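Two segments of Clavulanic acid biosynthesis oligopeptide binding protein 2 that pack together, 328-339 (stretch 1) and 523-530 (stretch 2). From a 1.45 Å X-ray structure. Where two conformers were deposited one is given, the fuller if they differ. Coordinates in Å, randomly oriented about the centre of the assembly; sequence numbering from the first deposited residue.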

# COMPACT_ATOMS: atom_id res chain seq x y z
N ALA A 328 22.72 -4.98 17.98
CA ALA A 328 22.60 -6.37 18.43
C ALA A 328 21.60 -7.20 17.63
O ALA A 328 21.37 -8.37 17.94
CB ALA A 328 22.27 -6.42 19.92
N ALA A 329 21.01 -6.60 16.60
CA ALA A 329 20.08 -7.31 15.73
C ALA A 329 20.85 -8.30 14.86
O ALA A 329 21.78 -7.92 14.15
CB ALA A 329 19.30 -6.33 14.86
N ASP A 330 20.47 -9.57 14.94
CA ASP A 330 21.03 -10.58 14.04
C ASP A 330 20.17 -10.57 12.78
O ASP A 330 19.12 -11.21 12.73
CB ASP A 330 21.03 -11.96 14.71
CG ASP A 330 21.67 -13.04 13.84
OD1 ASP A 330 21.74 -12.88 12.61
OD2 ASP A 330 22.10 -14.07 14.42
N LYS A 331 20.62 -9.82 11.77
CA LYS A 331 19.83 -9.59 10.56
C LYS A 331 19.57 -10.87 9.77
O LYS A 331 18.55 -11.00 9.10
CB LYS A 331 20.50 -8.55 9.66
CG LYS A 331 20.75 -7.15 10.29
CD LYS A 331 19.47 -6.43 10.75
CE LYS A 331 18.50 -6.14 9.60
NZ LYS A 331 19.02 -5.16 8.59
N ILE A 332 20.51 -11.80 9.86
CA ILE A 332 20.40 -13.09 9.18
C ILE A 332 19.32 -13.94 9.86
O ILE A 332 18.43 -14.47 9.18
CB ILE A 332 21.76 -13.84 9.16
CG1 ILE A 332 22.84 -12.99 8.46
CG2 ILE A 332 21.63 -15.23 8.52
CD1 ILE A 332 22.51 -12.57 7.02
N LEU A 333 19.39 -14.03 11.18
CA LEU A 333 18.39 -14.75 11.98
C LEU A 333 16.99 -14.15 11.78
O LEU A 333 16.00 -14.87 11.66
CB LEU A 333 18.76 -14.72 13.46
CG LEU A 333 17.94 -15.53 14.46
CD1 LEU A 333 18.20 -17.03 14.29
CD2 LEU A 333 18.22 -15.09 15.90
N LEU A 334 16.93 -12.82 11.74
CA LEU A 334 15.67 -12.10 11.58
C LEU A 334 15.07 -12.33 10.20
O LEU A 334 13.86 -12.50 10.06
CB LEU A 334 15.85 -10.61 11.88
CG LEU A 334 16.02 -10.30 13.37
CD1 LEU A 334 16.80 -9.01 13.59
CD2 LEU A 334 14.67 -10.23 14.06
N GLN A 335 15.93 -12.36 9.18
CA GLN A 335 15.48 -12.67 7.82
C GLN A 335 15.00 -14.12 7.72
O GLN A 335 14.01 -14.41 7.05
CB GLN A 335 16.59 -12.40 6.81
CG GLN A 335 16.17 -12.68 5.38
CD GLN A 335 17.19 -12.19 4.38
OE1 GLN A 335 18.39 -12.38 4.58
NE2 GLN A 335 16.71 -11.56 3.31
N ASP A 336 15.72 -15.03 8.38
CA ASP A 336 15.33 -16.44 8.41
C ASP A 336 13.95 -16.62 9.04
O ASP A 336 13.17 -17.46 8.59
CB ASP A 336 16.39 -17.29 9.11
CG ASP A 336 17.63 -17.53 8.26
OD1 ASP A 336 17.65 -17.10 7.09
OD2 ASP A 336 18.59 -18.14 8.77
N ALA A 337 13.66 -15.82 10.07
CA ALA A 337 12.35 -15.82 10.70
C ALA A 337 11.27 -15.33 9.72
O ALA A 337 10.10 -15.69 9.86
CB ALA A 337 12.36 -14.97 11.96
N ARG A 338 11.69 -14.52 8.75
CA ARG A 338 10.80 -13.94 7.75
C ARG A 338 10.68 -14.81 6.48
O ARG A 338 9.91 -14.48 5.57
CB ARG A 338 11.26 -12.52 7.40
CG ARG A 338 10.24 -11.66 6.65
CD ARG A 338 9.02 -11.37 7.51
NE ARG A 338 7.78 -11.49 6.74
CZ ARG A 338 6.56 -11.41 7.26
NH1 ARG A 338 6.39 -11.20 8.56
NH2 ARG A 338 5.50 -11.53 6.47
N GLY A 339 11.42 -15.91 6.42
CA GLY A 339 11.36 -16.82 5.27
C GLY A 339 12.70 -17.21 4.67
O GLY A 339 12.76 -18.00 3.72
N LEU A 523 13.42 3.28 14.44
CA LEU A 523 13.00 2.23 13.51
C LEU A 523 14.18 1.35 13.12
O LEU A 523 15.21 1.86 12.66
CB LEU A 523 12.36 2.83 12.25
CG LEU A 523 11.14 3.74 12.42
CD1 LEU A 523 10.63 4.23 11.07
CD2 LEU A 523 10.03 3.04 13.19
N LEU A 524 14.02 0.05 13.33
CA LEU A 524 15.01 -0.95 12.93
C LEU A 524 14.50 -1.67 11.68
O LEU A 524 13.60 -2.51 11.76
CB LEU A 524 15.25 -1.96 14.06
CG LEU A 524 16.01 -3.26 13.77
CD1 LEU A 524 17.41 -3.00 13.19
CD2 LEU A 524 16.11 -4.10 15.03
N PRO A 525 15.07 -1.33 10.51
CA PRO A 525 14.67 -1.97 9.25
C PRO A 525 15.16 -3.40 9.22
O PRO A 525 16.30 -3.68 9.62
CB PRO A 525 15.40 -1.15 8.18
CG PRO A 525 16.08 -0.03 8.87
CD PRO A 525 16.14 -0.34 10.32
N LEU A 526 14.31 -4.31 8.76
CA LEU A 526 14.70 -5.72 8.64
C LEU A 526 14.85 -6.13 7.18
O LEU A 526 15.97 -6.35 6.70
CB LEU A 526 13.71 -6.63 9.37
CG LEU A 526 13.52 -6.36 10.87
CD1 LEU A 526 12.50 -7.32 11.46
CD2 LEU A 526 14.84 -6.47 11.62
N VAL A 527 13.73 -6.24 6.48
CA VAL A 527 13.74 -6.59 5.06
C VAL A 527 12.69 -5.80 4.29
O VAL A 527 11.68 -5.39 4.86
CB VAL A 527 13.49 -8.12 4.82
CG1 VAL A 527 14.60 -8.97 5.43
CG2 VAL A 527 12.11 -8.55 5.33
N HIS A 528 12.96 -5.60 3.01
CA HIS A 528 11.90 -5.23 2.07
C HIS A 528 11.29 -6.53 1.56
O HIS A 528 12.00 -7.40 1.03
CB HIS A 528 12.44 -4.39 0.91
CG HIS A 528 12.86 -3.01 1.31
ND1 HIS A 528 12.00 -2.11 1.90
CD2 HIS A 528 14.05 -2.38 1.20
CE1 HIS A 528 12.64 -0.98 2.13
NE2 HIS A 528 13.88 -1.12 1.71
N ASP A 529 9.99 -6.65 1.76
CA ASP A 529 9.28 -7.90 1.47
C ASP A 529 9.27 -8.24 -0.02
O ASP A 529 9.29 -7.36 -0.89
CB ASP A 529 7.86 -7.88 2.06
CG ASP A 529 7.85 -8.12 3.56
OD1 ASP A 529 8.56 -9.05 4.03
OD2 ASP A 529 7.14 -7.39 4.28
N LYS A 530 9.30 -9.54 -0.29
CA LYS A 530 9.13 -10.07 -1.63
C LYS A 530 8.03 -11.12 -1.59
O LYS A 530 7.64 -11.59 -0.52
CB LYS A 530 10.44 -10.67 -2.15
CG LYS A 530 11.49 -9.62 -2.48
CD LYS A 530 12.82 -10.22 -2.90
CE LYS A 530 12.76 -10.87 -4.28
NZ LYS A 530 14.10 -11.31 -4.73
O HOH W 1 16.57 -8.84 8.80
O HOH W 2 19.23 -2.64 9.60

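Helix 331-337 lies against strand 523-530 at a closest axial approach of 8.4 Å, with 44° between their N-to-C directions; the two stretches bury 387 Å² between them, both sides summed. L526, V527 and K331 cover the most surface.

The CA-to-CB bond of L526 runs sideways, but its m,t rotamer brings the branch end nearer, so that CD2 lies 3.8 Å from L334 CD1. L334 itself points toward the strand. Both leucines are buried, and the distance is that of apolar packing. A329 CB meets L524 CD2 at 3.9 Å in a second apolar contact, before the helix begins.

V527, buried and branched at CB, points toward the helix and places CG1 4.0 Å from Q335 NE2 and CG2 3.9 Å from R338 CG. Beyond it, R338 NE and D529 OD1 form a long salt bridge of 3.7 Å; the oxygen lies well out of the guanidinium plane, so charge alone links them.

K331 also starts sideways. Four successive m torsions curl its chain, setting CE 4.2 Å from L526 CD2 and NZ 3.3 Å from P525 O, a weak hydrogen bond. Its buried charge needs polar partners: water 2 accepts from K331 NZ (2.7 Å), and its O lies 3.1 Å from P525 O, within hydrogen-bonding reach. Water 1 donates to K331 O (2.9 Å) and, weakly, to L526 O (3.3 Å).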